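Local coordinates for protein tRNA(Ile2) 2-agmatinylcytidine synthetase TiaS (Archaeoglobus fulgidus, PDB 5XOB) that uses ATP to attach agmatine to the wobble cytidine of a minor isoleucine tRNA, switching the codon it reads from AUG to AUA, at residues F287-F301 against V320-L333. Numbering follows the deposited sequence.
Sequences FEIDTKFGSVKCAAF and VEVYGSMKKDTINL
Three backbone hydrogen bonds join strand 294-300 to strand 330-333 in parallel, the two axes inclined by 33°. Ile331 N donates to Lys297 O at 2.8 Å. Ile331 O in turn accepts from Ala299 N, and Leu333 N closes the ladder on Ala299 O at 3.0 Å. Lys297 O also receives a CA-H contact from Thr330.

On the face carrying Lys297, Ala299 and Asn332, Thr330 OG1 lies 3.6 Å from Ala299 CB. Farther along, the Asn332 amide leans obliquely on the Phe301 ring, their planes 45° apart, with Asn332 CG 3.4 Å from Phe301 CE2. The ring swings back to this amide because Phe301 CG stands anti to its own carbonyl carbon (chi1 -64°); it also meets His284 edge-to-face. With an alanine in place of this ring, the Asn332 amide loses its flat neighbour and is likely to turn more freely.

The face bearing Cys298 and Ile331 is apolar. Val296 CG1 touches both Ile331 CG1 and Met326 CE, each at 4.1 Å, whereas Cys298 SG rests near Val322 CG1. Ile289 and Val322 meet tip to tip through CD1 and CG2, and Leu333 CD1 reaches the edge of the Phe287 ring, 3.8 Å from Phe287 CZ. Cys298 CB lies over one face of that ring, and Ile311 of helix 307-313 touches both Phe287 and Leu333.

Parallel pairing here, with strand 319-327 turning back through the hairpin at 327-330, helps close the curled sheet of the OB fold. The backbone groups of Lys297, Ala299, Ile331 and Leu333 that face each other are thus paired across the ladder, while hydrocarbon and sulfur fill the interior and Asn332, on the opposite face, meets the ring of Phe301 just past the strand end.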
loop_
_atom_site.group_PDB
_atom_site.type_symbol
_atom_site.label_atom_id
_atom_site.label_comp_id
_atom_site.label_asym_id
_atom_site.label_seq_id
_atom_site.Cartn_x
_atom_site.Cartn_y
_atom_site.Cartn_z
ATOM N N PHE A 287 2.557 8.807 18.855
ATOM C CA PHE A 287 3.661 9.662 19.235
ATOM C C PHE A 287 3.647 10.895 18.352
ATOM O O PHE A 287 2.728 11.071 17.552
ATOM C CB PHE A 287 4.996 8.914 19.157
ATOM C CG PHE A 287 5.357 8.441 17.788
ATOM C CD1 PHE A 287 6.128 9.235 16.952
ATOM C CD2 PHE A 287 4.966 7.185 17.346
ATOM C CE1 PHE A 287 6.482 8.795 15.689
ATOM C CE2 PHE A 287 5.319 6.738 16.087
ATOM C CZ PHE A 287 6.077 7.545 15.257
ATOM N N GLU A 288 4.644 11.756 18.525
ATOM C CA GLU A 288 4.712 13.022 17.812
ATOM C C GLU A 288 6.136 13.359 17.472
ATOM O O GLU A 288 7.073 12.935 18.147
ATOM C CB GLU A 288 4.154 14.164 18.655
ATOM C CG GLU A 288 2.699 14.518 18.394
ATOM C CD GLU A 288 2.274 15.798 19.100
ATOM O OE1 GLU A 288 3.152 16.648 19.387
ATOM O OE2 GLU A 288 1.061 15.957 19.369
ATOM N N ILE A 289 6.272 14.173 16.437
ATOM C CA ILE A 289 7.559 14.564 15.905
ATOM C C ILE A 289 7.458 16.044 15.538
ATOM O O ILE A 289 6.367 16.531 15.208
ATOM C CB ILE A 289 7.914 13.714 14.662
ATOM C CG1 ILE A 289 6.808 13.823 13.598
ATOM C CG2 ILE A 289 8.112 12.253 15.054
ATOM C CD1 ILE A 289 7.102 13.107 12.295
ATOM N N ASP A 290 8.575 16.764 15.612
ATOM C CA ASP A 290 8.597 18.152 15.154
ATOM C C ASP A 290 9.134 18.199 13.734
ATOM O O ASP A 290 10.207 17.657 13.445
ATOM C CB ASP A 290 9.435 19.057 16.064
ATOM C CG ASP A 290 9.339 20.538 15.671
ATOM O OD1 ASP A 290 10.025 20.953 14.713
ATOM O OD2 ASP A 290 8.580 21.288 16.321
ATOM N N THR A 291 8.383 18.871 12.864
ATOM C CA THR A 291 8.723 18.968 11.452
ATOM C C THR A 291 8.616 20.384 10.925
ATOM O O THR A 291 7.985 21.253 11.534
ATOM C CB THR A 291 7.766 18.136 10.584
ATOM O OG1 THR A 291 6.517 18.829 10.446
ATOM C CG2 THR A 291 7.531 16.763 11.201
ATOM N N LYS A 292 9.228 20.576 9.762
ATOM C CA LYS A 292 9.055 21.755 8.918
ATOM C C LYS A 292 7.650 22.381 9.031
ATOM O O LYS A 292 7.507 23.604 9.092
ATOM C CB LYS A 292 9.375 21.332 7.476
ATOM C CG LYS A 292 8.859 22.224 6.361
ATOM C CD LYS A 292 9.050 21.537 5.020
ATOM C CE LYS A 292 8.420 22.340 3.899
ATOM N NZ LYS A 292 8.414 21.560 2.637
ATOM N N PHE A 293 6.629 21.528 9.084
ATOM C CA PHE A 293 5.232 21.955 9.180
ATOM C C PHE A 293 4.750 22.035 10.635
ATOM O O PHE A 293 3.554 22.179 10.887
ATOM C CB PHE A 293 4.329 20.980 8.403
ATOM C CG PHE A 293 4.902 20.532 7.081
ATOM C CD1 PHE A 293 4.788 21.332 5.959
ATOM C CD2 PHE A 293 5.553 19.312 6.962
ATOM C CE1 PHE A 293 5.309 20.932 4.742
ATOM C CE2 PHE A 293 6.081 18.906 5.745
ATOM C CZ PHE A 293 5.959 19.718 4.633
ATOM N N GLY A 294 5.674 21.942 11.586
ATOM C CA GLY A 294 5.334 21.995 13.001
ATOM C C GLY A 294 5.169 20.612 13.594
ATOM O O GLY A 294 5.873 19.679 13.212
ATOM N N SER A 295 4.231 20.488 14.528
ATOM C CA SER A 295 4.022 19.250 15.272
ATOM C C SER A 295 3.055 18.321 14.541
ATOM O O SER A 295 1.959 18.735 14.149
ATOM C CB SER A 295 3.488 19.564 16.672
ATOM O OG SER A 295 3.145 18.374 17.361
ATOM N N VAL A 296 3.466 17.061 14.378
ATOM C CA VAL A 296 2.687 16.075 13.620
ATOM C C VAL A 296 2.531 14.745 14.367
ATOM O O VAL A 296 3.501 14.185 14.883
ATOM C CB VAL A 296 3.315 15.807 12.232
ATOM C CG1 VAL A 296 2.391 14.938 11.391
ATOM C CG2 VAL A 296 3.606 17.118 11.508
ATOM N N LYS A 297 1.301 14.239 14.379
ATOM C CA LYS A 297 0.952 13.027 15.103
ATOM C C LYS A 297 1.202 11.849 14.183
ATOM O O LYS A 297 0.758 11.855 13.039
ATOM C CB LYS A 297 -0.529 13.030 15.518
ATOM C CG LYS A 297 -0.932 14.104 16.520
ATOM C CD LYS A 297 -1.234 15.443 15.847
ATOM C CE LYS A 297 -0.898 16.628 16.743
ATOM N NZ LYS A 297 -0.798 17.908 15.983
ATOM N N CYS A 298 1.916 10.848 14.681
ATOM C CA CYS A 298 2.092 9.596 13.960
ATOM C C CYS A 298 1.491 8.458 14.752
ATOM O O CYS A 298 1.419 8.520 15.984
ATOM C CB CYS A 298 3.563 9.332 13.729
ATOM S SG CYS A 298 4.337 10.679 12.831
ATOM N N ALA A 299 1.080 7.416 14.034
ATOM C CA ALA A 299 0.320 6.321 14.624
ATOM C C ALA A 299 0.662 4.958 14.019
ATOM O O ALA A 299 0.773 4.815 12.801
ATOM C CB ALA A 299 -1.170 6.593 14.473
ATOM N N ALA A 300 0.822 3.970 14.900
ATOM C CA ALA A 300 0.906 2.555 14.539
ATOM C C ALA A 300 -0.297 1.827 15.140
ATOM O O ALA A 300 -0.289 1.478 16.324
ATOM C CB ALA A 300 2.202 1.955 15.064
ATOM N N PHE A 301 -1.326 1.599 14.325
ATOM C CA PHE A 301 -2.582 1.021 14.807
ATOM C C PHE A 301 -2.411 -0.466 15.113
ATOM O O PHE A 301 -1.381 -1.057 14.793
ATOM C CB PHE A 301 -3.713 1.245 13.793
ATOM C CG PHE A 301 -4.051 2.698 13.570
ATOM C CD1 PHE A 301 -5.083 3.305 14.280
ATOM C CD2 PHE A 301 -3.337 3.460 12.651
ATOM C CE1 PHE A 301 -5.394 4.641 14.077
ATOM C CE2 PHE A 301 -3.644 4.794 12.445
ATOM C CZ PHE A 301 -4.674 5.385 13.157
ATOM N N VAL A 320 13.907 10.681 12.596
ATOM C CA VAL A 320 13.098 9.640 11.988
ATOM C C VAL A 320 12.396 10.164 10.731
ATOM O O VAL A 320 12.070 11.355 10.627
ATOM C CB VAL A 320 12.072 9.102 13.016
ATOM C CG1 VAL A 320 10.715 9.792 12.880
ATOM C CG2 VAL A 320 11.931 7.597 12.896
ATOM N N GLU A 321 12.171 9.262 9.784
ATOM C CA GLU A 321 11.469 9.591 8.559
ATOM C C GLU A 321 10.260 8.681 8.456
ATOM O O GLU A 321 10.392 7.464 8.549
ATOM C CB GLU A 321 12.400 9.412 7.363
ATOM C CG GLU A 321 11.865 9.993 6.068
ATOM C CD GLU A 321 12.973 10.456 5.143
ATOM O OE1 GLU A 321 13.307 9.704 4.200
ATOM O OE2 GLU A 321 13.516 11.563 5.369
ATOM N N VAL A 322 9.083 9.278 8.275
ATOM C CA VAL A 322 7.823 8.531 8.334
ATOM C C VAL A 322 7.088 8.467 6.995
ATOM O O VAL A 322 7.149 9.399 6.185
ATOM C CB VAL A 322 6.867 9.077 9.420
ATOM C CG1 VAL A 322 7.478 8.875 10.795
ATOM C CG2 VAL A 322 6.526 10.542 9.196
ATOM N N TYR A 323 6.380 7.354 6.800
ATOM C CA TYR A 323 5.664 7.068 5.567
ATOM C C TYR A 323 4.220 6.700 5.872
ATOM O O TYR A 323 3.964 5.724 6.587
ATOM C CB TYR A 323 6.313 5.880 4.854
ATOM C CG TYR A 323 7.751 6.092 4.437
ATOM C CD1 TYR A 323 8.076 6.350 3.111
ATOM C CD2 TYR A 323 8.787 6.008 5.361
ATOM C CE1 TYR A 323 9.388 6.534 2.715
ATOM C CE2 TYR A 323 10.102 6.190 4.975
ATOM C CZ TYR A 323 10.397 6.455 3.650
ATOM O OH TYR A 323 11.702 6.641 3.259
ATOM N N GLY A 324 3.273 7.465 5.336
ATOM C CA GLY A 324 1.879 7.088 5.473
ATOM C C GLY A 324 0.859 8.132 5.106
ATOM O O GLY A 324 1.196 9.252 4.742
ATOM N N SER A 325 -0.404 7.730 5.209
ATOM C CA SER A 325 -1.543 8.580 4.902
ATOM C C SER A 325 -1.913 9.410 6.109
ATOM O O SER A 325 -1.721 8.979 7.241
ATOM C CB SER A 325 -2.747 7.722 4.520
ATOM O OG SER A 325 -2.446 6.899 3.407
ATOM N N MET A 326 -2.464 10.592 5.856
ATOM C CA MET A 326 -3.012 11.435 6.910
ATOM C C MET A 326 -4.538 11.363 6.915
ATOM O O MET A 326 -5.193 11.792 5.963
ATOM C CB MET A 326 -2.564 12.882 6.725
ATOM C CG MET A 326 -3.200 13.855 7.711
ATOM S SD MET A 326 -2.035 15.027 8.427
ATOM C CE MET A 326 -1.052 13.901 9.396
ATOM N N LYS A 327 -5.087 10.800 7.989
ATOM C CA LYS A 327 -6.526 10.825 8.252
ATOM C C LYS A 327 -6.710 11.335 9.673
ATOM O O LYS A 327 -6.004 10.898 10.582
ATOM C CB LYS A 327 -7.144 9.428 8.132
ATOM C CG LYS A 327 -6.781 8.658 6.867
ATOM C CD LYS A 327 -7.130 7.179 7.005
ATOM C CE LYS A 327 -6.302 6.301 6.077
ATOM N NZ LYS A 327 -6.560 4.857 6.339
ATOM N N LYS A 328 -7.641 12.268 9.858
ATOM C CA LYS A 328 -7.895 12.871 11.169
ATOM C C LYS A 328 -6.620 13.492 11.747
ATOM O O LYS A 328 -6.356 13.393 12.941
ATOM C CB LYS A 328 -8.500 11.834 12.128
ATOM C CG LYS A 328 -9.825 11.255 11.634
ATOM C CD LYS A 328 -9.881 9.736 11.749
ATOM C CE LYS A 328 -11.059 9.147 10.977
ATOM N NZ LYS A 328 -10.688 7.881 10.278
ATOM N N ASP A 329 -5.828 14.111 10.871
ATOM C CA ASP A 329 -4.637 14.883 11.246
ATOM C C ASP A 329 -3.471 14.069 11.833
ATOM O O ASP A 329 -2.497 14.651 12.327
ATOM C CB ASP A 329 -5.023 16.033 12.186
ATOM C CG ASP A 329 -6.147 16.893 11.629
ATOM O OD1 ASP A 329 -5.884 17.718 10.723
ATOM O OD2 ASP A 329 -7.297 16.735 12.094
ATOM N N THR A 330 -3.540 12.739 11.734
ATOM C CA THR A 330 -2.445 11.862 12.190
ATOM C C THR A 330 -2.013 10.878 11.089
ATOM O O THR A 330 -2.846 10.384 10.327
ATOM C CB THR A 330 -2.785 11.112 13.513
ATOM O OG1 THR A 330 -2.574 9.703 13.355
ATOM C CG2 THR A 330 -4.230 11.359 13.960
ATOM N N ILE A 331 -0.707 10.611 11.016
ATOM C CA ILE A 331 -0.121 9.770 9.958
ATOM C C ILE A 331 -0.229 8.286 10.289
ATOM O O ILE A 331 0.346 7.838 11.276
ATOM C CB ILE A 331 1.389 10.070 9.739
ATOM C CG1 ILE A 331 1.620 11.519 9.280
ATOM C CG2 ILE A 331 2.006 9.107 8.724
ATOM C CD1 ILE A 331 1.340 11.780 7.812
ATOM N N ASN A 332 -0.941 7.531 9.450
ATOM C CA ASN A 332 -0.953 6.067 9.541
ATOM C C ASN A 332 0.324 5.489 8.984
ATOM O O ASN A 332 0.471 5.365 7.775
ATOM C CB ASN A 332 -2.102 5.466 8.744
ATOM C CG ASN A 332 -3.453 5.874 9.272
ATOM O OD1 ASN A 332 -3.631 6.990 9.770
ATOM N ND2 ASN A 332 -4.424 4.972 9.166
ATOM N N LEU A 333 1.232 5.108 9.866
ATOM C CA LEU A 333 2.513 4.564 9.452
ATOM C C LEU A 333 2.394 3.265 8.669
ATOM O O LEU A 333 1.771 2.301 9.121
ATOM C CB LEU A 333 3.400 4.315 10.668
ATOM C CG LEU A 333 3.896 5.567 11.387
ATOM C CD1 LEU A 333 4.674 5.156 12.623
ATOM C CD2 LEU A 333 4.757 6.434 10.479
#